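Local structure of mandelate racemase / muconate lactonizing enzyme, C-terminal domain protein (Labrenzia alexandrii, 4E5T) at residues A[2-14]-A[55-69]. The protein is a putative mandelate racemase/muconate lactonizing enzyme of the enolase superfamily that binds magnesium and probably abstracts a proton alpha to a substrate carboxylate. Numbering follows the deposited sequence.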
loop_
_atom_site.group_PDB
_atom_site.type_symbol
_atom_site.label_atom_id
_atom_site.label_comp_id
_atom_site.label_asym_id
_atom_site.label_seq_id
_atom_site.Cartn_x
_atom_site.Cartn_y
_atom_site.Cartn_z
ATOM N N MET A 2 -35.602 -29.384 24.902
ATOM C CA MET A 2 -34.462 -30.201 24.482
ATOM C C MET A 2 -33.155 -29.764 25.148
ATOM O O MET A 2 -32.781 -28.596 25.094
ATOM C CB MET A 2 -34.289 -30.183 22.954
ATOM C CG MET A 2 -33.459 -31.365 22.444
ATOM S SD MET A 2 -33.151 -31.506 20.659
ATOM C CE MET A 2 -34.781 -31.275 19.968
ATOM N N ARG A 3 -32.457 -30.704 25.771
ATOM C CA ARG A 3 -31.195 -30.389 26.423
ATOM C C ARG A 3 -30.171 -31.529 26.337
ATOM O O ARG A 3 -30.508 -32.695 26.508
ATOM C CB ARG A 3 -31.427 -29.955 27.875
ATOM C CG ARG A 3 -32.645 -30.563 28.555
ATOM C CD ARG A 3 -32.527 -30.479 30.083
ATOM N NE ARG A 3 -31.261 -31.050 30.549
ATOM C CZ ARG A 3 -30.913 -31.185 31.826
ATOM N NH1 ARG A 3 -31.746 -30.795 32.788
ATOM N NH2 ARG A 3 -29.732 -31.716 32.139
ATOM N N LEU A 4 -28.921 -31.186 26.048
ATOM C CA LEU A 4 -27.852 -32.179 26.029
ATOM C C LEU A 4 -27.606 -32.635 27.455
ATOM O O LEU A 4 -27.576 -31.815 28.397
ATOM C CB LEU A 4 -26.569 -31.592 25.445
ATOM C CG LEU A 4 -26.739 -31.087 24.021
ATOM C CD1 LEU A 4 -25.445 -30.537 23.489
ATOM C CD2 LEU A 4 -27.218 -32.236 23.164
ATOM N N SER A 5 -27.406 -33.940 27.607
ATOM C CA SER A 5 -27.407 -34.544 28.927
ATOM C C SER A 5 -26.130 -35.312 29.220
ATOM O O SER A 5 -25.595 -35.268 30.332
ATOM C CB SER A 5 -28.600 -35.490 29.045
ATOM O OG SER A 5 -29.275 -35.271 30.257
ATOM N N ASP A 6 -25.649 -36.019 28.206
ATOM C CA ASP A 6 -24.621 -37.021 28.411
ATOM C C ASP A 6 -23.678 -37.088 27.232
ATOM O O ASP A 6 -24.073 -36.903 26.074
ATOM C CB ASP A 6 -25.251 -38.395 28.637
ATOM C CG ASP A 6 -25.765 -38.572 30.049
ATOM O OD1 ASP A 6 -24.952 -38.439 30.994
ATOM O OD2 ASP A 6 -26.980 -38.840 30.211
ATOM N N ILE A 7 -22.418 -37.354 27.555
ATOM C CA ILE A 7 -21.383 -37.543 26.568
ATOM C C ILE A 7 -20.683 -38.880 26.839
ATOM O O ILE A 7 -20.495 -39.284 27.996
ATOM C CB ILE A 7 -20.377 -36.358 26.561
ATOM C CG1 ILE A 7 -19.301 -36.571 25.485
ATOM C CG2 ILE A 7 -19.752 -36.154 27.935
ATOM C CD1 ILE A 7 -18.315 -35.425 25.347
ATOM N N GLU A 8 -20.364 -39.597 25.767
ATOM C CA GLU A 8 -19.389 -40.667 25.847
ATOM C C GLU A 8 -18.293 -40.314 24.836
ATOM O O GLU A 8 -18.576 -39.718 23.797
ATOM C CB GLU A 8 -20.007 -42.052 25.576
ATOM C CG GLU A 8 -18.989 -43.192 25.717
ATOM C CD GLU A 8 -19.571 -44.602 25.586
ATOM O OE1 GLU A 8 -20.596 -44.779 24.877
ATOM O OE2 GLU A 8 -18.987 -45.537 26.198
ATOM N N THR A 9 -17.043 -40.634 25.163
ATOM C CA THR A 9 -15.945 -40.464 24.219
ATOM C C THR A 9 -15.387 -41.824 23.866
ATOM O O THR A 9 -15.496 -42.780 24.633
ATOM C CB THR A 9 -14.791 -39.563 24.756
ATOM O OG1 THR A 9 -14.348 -40.031 26.041
ATOM C CG2 THR A 9 -15.229 -38.114 24.863
ATOM N N PHE A 10 -14.799 -41.895 22.682
ATOM C CA PHE A 10 -14.209 -43.118 22.176
ATOM C C PHE A 10 -12.856 -42.762 21.585
ATOM O O PHE A 10 -12.740 -41.856 20.760
ATOM C CB PHE A 10 -15.079 -43.720 21.074
ATOM C CG PHE A 10 -16.526 -43.897 21.456
ATOM C CD1 PHE A 10 -17.381 -42.800 21.550
ATOM C CD2 PHE A 10 -17.039 -45.163 21.686
ATOM C CE1 PHE A 10 -18.699 -42.959 21.894
ATOM C CE2 PHE A 10 -18.367 -45.328 22.021
ATOM C CZ PHE A 10 -19.196 -44.231 22.126
ATOM N N VAL A 11 -11.827 -43.459 22.032
ATOM C CA VAL A 11 -10.536 -43.367 21.417
ATOM C C VAL A 11 -10.344 -44.692 20.718
ATOM O O VAL A 11 -10.316 -45.733 21.362
ATOM C CB VAL A 11 -9.465 -43.140 22.472
ATOM C CG1 VAL A 11 -8.083 -42.972 21.818
ATOM C CG2 VAL A 11 -9.842 -41.922 23.343
ATOM N N VAL A 12 -10.260 -44.655 19.394
ATOM C CA VAL A 12 -10.243 -45.868 18.585
ATOM C C VAL A 12 -8.955 -45.986 17.785
ATOM O O VAL A 12 -8.690 -45.154 16.922
ATOM C CB VAL A 12 -11.416 -45.878 17.565
ATOM C CG1 VAL A 12 -11.318 -47.093 16.670
ATOM C CG2 VAL A 12 -12.768 -45.831 18.273
ATOM N N GLY A 13 -8.161 -47.016 18.063
ATOM C CA GLY A 13 -6.960 -47.281 17.281
ATOM C C GLY A 13 -7.302 -47.733 15.871
ATOM O O GLY A 13 -8.267 -48.459 15.663
ATOM N N ASN A 14 -6.517 -47.298 14.896
ATOM C CA ASN A 14 -6.775 -47.616 13.492
ATOM C C ASN A 14 -5.938 -48.826 13.130
ATOM O O ASN A 14 -4.744 -48.840 13.371
ATOM C CB ASN A 14 -6.404 -46.409 12.618
ATOM C CG ASN A 14 -6.935 -46.501 11.189
ATOM O OD1 ASN A 14 -7.870 -47.248 10.893
ATOM N ND2 ASN A 14 -6.334 -45.720 10.294
ATOM N N ALA A 55 -12.585 -33.107 25.984
ATOM C CA ALA A 55 -13.930 -33.109 25.429
ATOM C C ALA A 55 -14.937 -33.223 26.566
ATOM O O ALA A 55 -15.904 -32.462 26.631
ATOM C CB ALA A 55 -14.099 -34.241 24.439
ATOM N N GLU A 56 -14.670 -34.145 27.488
ATOM C CA GLU A 56 -15.514 -34.326 28.650
ATOM C C GLU A 56 -15.618 -33.099 29.540
ATOM O O GLU A 56 -16.720 -32.713 29.936
ATOM C CB GLU A 56 -15.003 -35.485 29.462
ATOM C CG GLU A 56 -15.429 -36.817 28.922
ATOM C CD GLU A 56 -14.863 -37.952 29.741
ATOM O OE1 GLU A 56 -14.722 -37.780 30.982
ATOM O OE2 GLU A 56 -14.539 -38.999 29.136
ATOM N N ASP A 57 -14.467 -32.506 29.870
ATOM C CA ASP A 57 -14.406 -31.280 30.675
ATOM C C ASP A 57 -15.179 -30.145 30.006
ATOM O O ASP A 57 -16.002 -29.487 30.663
ATOM C CB ASP A 57 -12.952 -30.857 30.958
ATOM C CG ASP A 57 -12.851 -29.531 31.728
ATOM O OD1 ASP A 57 -12.793 -28.457 31.082
ATOM O OD2 ASP A 57 -12.816 -29.553 32.977
ATOM N N VAL A 58 -14.935 -29.919 28.713
ATOM C CA VAL A 58 -15.696 -28.893 28.003
ATOM C C VAL A 58 -17.219 -29.150 28.028
ATOM O O VAL A 58 -17.980 -28.252 28.373
ATOM C CB VAL A 58 -15.228 -28.705 26.546
ATOM C CG1 VAL A 58 -16.079 -27.657 25.854
ATOM C CG2 VAL A 58 -13.760 -28.316 26.502
ATOM N N PHE A 59 -17.653 -30.364 27.668
ATOM C CA PHE A 59 -19.080 -30.713 27.660
ATOM C C PHE A 59 -19.770 -30.469 29.010
ATOM O O PHE A 59 -20.916 -30.017 29.055
ATOM C CB PHE A 59 -19.325 -32.166 27.218
ATOM C CG PHE A 59 -20.779 -32.566 27.248
ATOM C CD1 PHE A 59 -21.605 -32.323 26.148
ATOM C CD2 PHE A 59 -21.337 -33.175 28.376
ATOM C CE1 PHE A 59 -22.961 -32.681 26.167
ATOM C CE2 PHE A 59 -22.687 -33.540 28.406
ATOM C CZ PHE A 59 -23.497 -33.286 27.301
ATOM N N ALA A 60 -19.087 -30.788 30.102
ATOM C CA ALA A 60 -19.638 -30.506 31.410
ATOM C C ALA A 60 -19.688 -28.993 31.635
ATOM O O ALA A 60 -20.704 -28.457 32.080
ATOM C CB ALA A 60 -18.823 -31.200 32.493
ATOM N N ARG A 61 -18.597 -28.305 31.302
ATOM C CA ARG A 61 -18.473 -26.873 31.573
ATOM C C ARG A 61 -19.365 -26.028 30.659
ATOM O O ARG A 61 -19.958 -25.045 31.095
ATOM C CB ARG A 61 -17.007 -26.433 31.457
ATOM C CG ARG A 61 -16.444 -25.701 32.674
ATOM C CD ARG A 61 -14.911 -25.697 32.668
ATOM N NE ARG A 61 -14.318 -26.720 33.537
ATOM C CZ ARG A 61 -13.871 -26.492 34.774
ATOM N NH1 ARG A 61 -13.951 -25.270 35.298
ATOM N NH2 ARG A 61 -13.348 -27.485 35.491
ATOM N N GLN A 62 -19.476 -26.422 29.398
ATOM C CA GLN A 62 -20.199 -25.609 28.429
ATOM C C GLN A 62 -21.530 -26.160 27.902
ATOM O O GLN A 62 -22.450 -25.379 27.654
ATOM C CB GLN A 62 -19.310 -25.242 27.229
ATOM C CG GLN A 62 -17.956 -24.638 27.552
ATOM C CD GLN A 62 -18.015 -23.577 28.620
ATOM O OE1 GLN A 62 -19.023 -22.880 28.782
ATOM N NE2 GLN A 62 -16.920 -23.444 29.370
ATOM N N PHE A 63 -21.650 -27.475 27.715
ATOM C CA PHE A 63 -22.794 -27.988 26.945
ATOM C C PHE A 63 -23.969 -28.557 27.734
ATOM O O PHE A 63 -25.114 -28.332 27.371
ATOM C CB PHE A 63 -22.338 -28.981 25.879
ATOM C CG PHE A 63 -21.570 -28.346 24.752
ATOM C CD1 PHE A 63 -20.367 -27.685 24.997
ATOM C CD2 PHE A 63 -22.042 -28.407 23.450
ATOM C CE1 PHE A 63 -19.659 -27.094 23.968
ATOM C CE2 PHE A 63 -21.334 -27.822 22.415
ATOM C CZ PHE A 63 -20.139 -27.165 22.673
ATOM N N ALA A 64 -23.682 -29.304 28.788
ATOM C CA ALA A 64 -24.717 -29.964 29.576
ATOM C C ALA A 64 -25.830 -28.990 29.974
ATOM O O ALA A 64 -25.561 -27.939 30.542
ATOM C CB ALA A 64 -24.100 -30.572 30.808
ATOM N N GLY A 65 -27.074 -29.334 29.651
ATOM C CA GLY A 65 -28.195 -28.468 29.967
ATOM C C GLY A 65 -28.550 -27.467 28.872
ATOM O O GLY A 65 -29.382 -26.587 29.081
ATOM N N GLU A 66 -27.936 -27.597 27.700
ATOM C CA GLU A 66 -28.134 -26.617 26.645
ATOM C C GLU A 66 -28.876 -27.190 25.455
ATOM O O GLU A 66 -28.801 -28.384 25.186
ATOM C CB GLU A 66 -26.794 -26.027 26.177
ATOM C CG GLU A 66 -26.143 -25.062 27.152
ATOM C CD GLU A 66 -26.808 -23.690 27.185
ATOM O OE1 GLU A 66 -27.830 -23.476 26.480
ATOM O OE2 GLU A 66 -26.290 -22.816 27.919
ATOM N N ASP A 67 -29.595 -26.321 24.749
ATOM C CA ASP A 67 -30.265 -26.698 23.524
ATOM C C ASP A 67 -29.234 -26.719 22.406
ATOM O O ASP A 67 -28.721 -25.679 21.997
ATOM C CB ASP A 67 -31.371 -25.700 23.223
ATOM C CG ASP A 67 -32.277 -26.136 22.097
ATOM O OD1 ASP A 67 -31.928 -27.097 21.380
ATOM O OD2 ASP A 67 -33.340 -25.493 21.922
ATOM N N PRO A 68 -28.940 -27.915 21.885
ATOM C CA PRO A 68 -27.917 -28.098 20.853
ATOM C C PRO A 68 -28.221 -27.300 19.599
ATOM O O PRO A 68 -27.385 -27.238 18.718
ATOM C CB PRO A 68 -28.026 -29.588 20.539
ATOM C CG PRO A 68 -29.430 -29.942 20.924
ATOM C CD PRO A 68 -29.674 -29.163 22.148
ATOM N N HIS A 69 -29.418 -26.735 19.506
ATOM C CA HIS A 69 -29.773 -25.880 18.391
ATOM C C HIS A 69 -29.000 -24.590 18.490
ATOM O O HIS A 69 -28.798 -23.909 17.483
ATOM C CB HIS A 69 -31.273 -25.570 18.403
ATOM C CG HIS A 69 -32.110 -26.667 17.839
ATOM N ND1 HIS A 69 -32.503 -27.755 18.581
ATOM C CD2 HIS A 69 -32.587 -26.872 16.591
ATOM C CE1 HIS A 69 -33.207 -28.574 17.822
ATOM N NE2 HIS A 69 -33.270 -28.064 16.607
#
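In the N-terminal capping domain of the enolase-superfamily fold, F59 and L4 pack helix 55-63 against strand 4-13, the axes 9.2 Å apart and nearly antiparallel. One face of the F59 ring takes a CH-pi contact from I7, whose CB lies 3.9 Å from the ring centroid and 17° off the normal. F59 is directed toward the strand, and CG anti to the backbone N (chi1 178°) carries the ring so that F59 CZ comes to 3.6 Å from D6 N, where S5 and D6 form a classic beta bulge opposite V30. L4 CB meets F59 CE1 at 3.8 Å, while L4 CD1 comes to the edge of the F63 ring and L4 CD2 rests on the P68 ring. Replacing F59 by alanine would remove the ring and is likely to leave I7 CB and L4 CB without their aromatic partner, opening a gap between helix and strand.

Past the helix, two backbone bonds bracket L4: G65 N gives to L4 O at 2.8 Å, nearly straight at 177°, and L4 N gives to E66 O at 2.9 Å. G65 lies in the type II turn from F63 to E66. At the other end the T9 OG1 bond to E56 OE2 is weak. M2 SD sits 4.0 Å from P68 CG. Beyond these segments, L29 of strand 23-31 touches L4, while helix 89-110 contributes C102 against L4 and L98 against both I7 and F63.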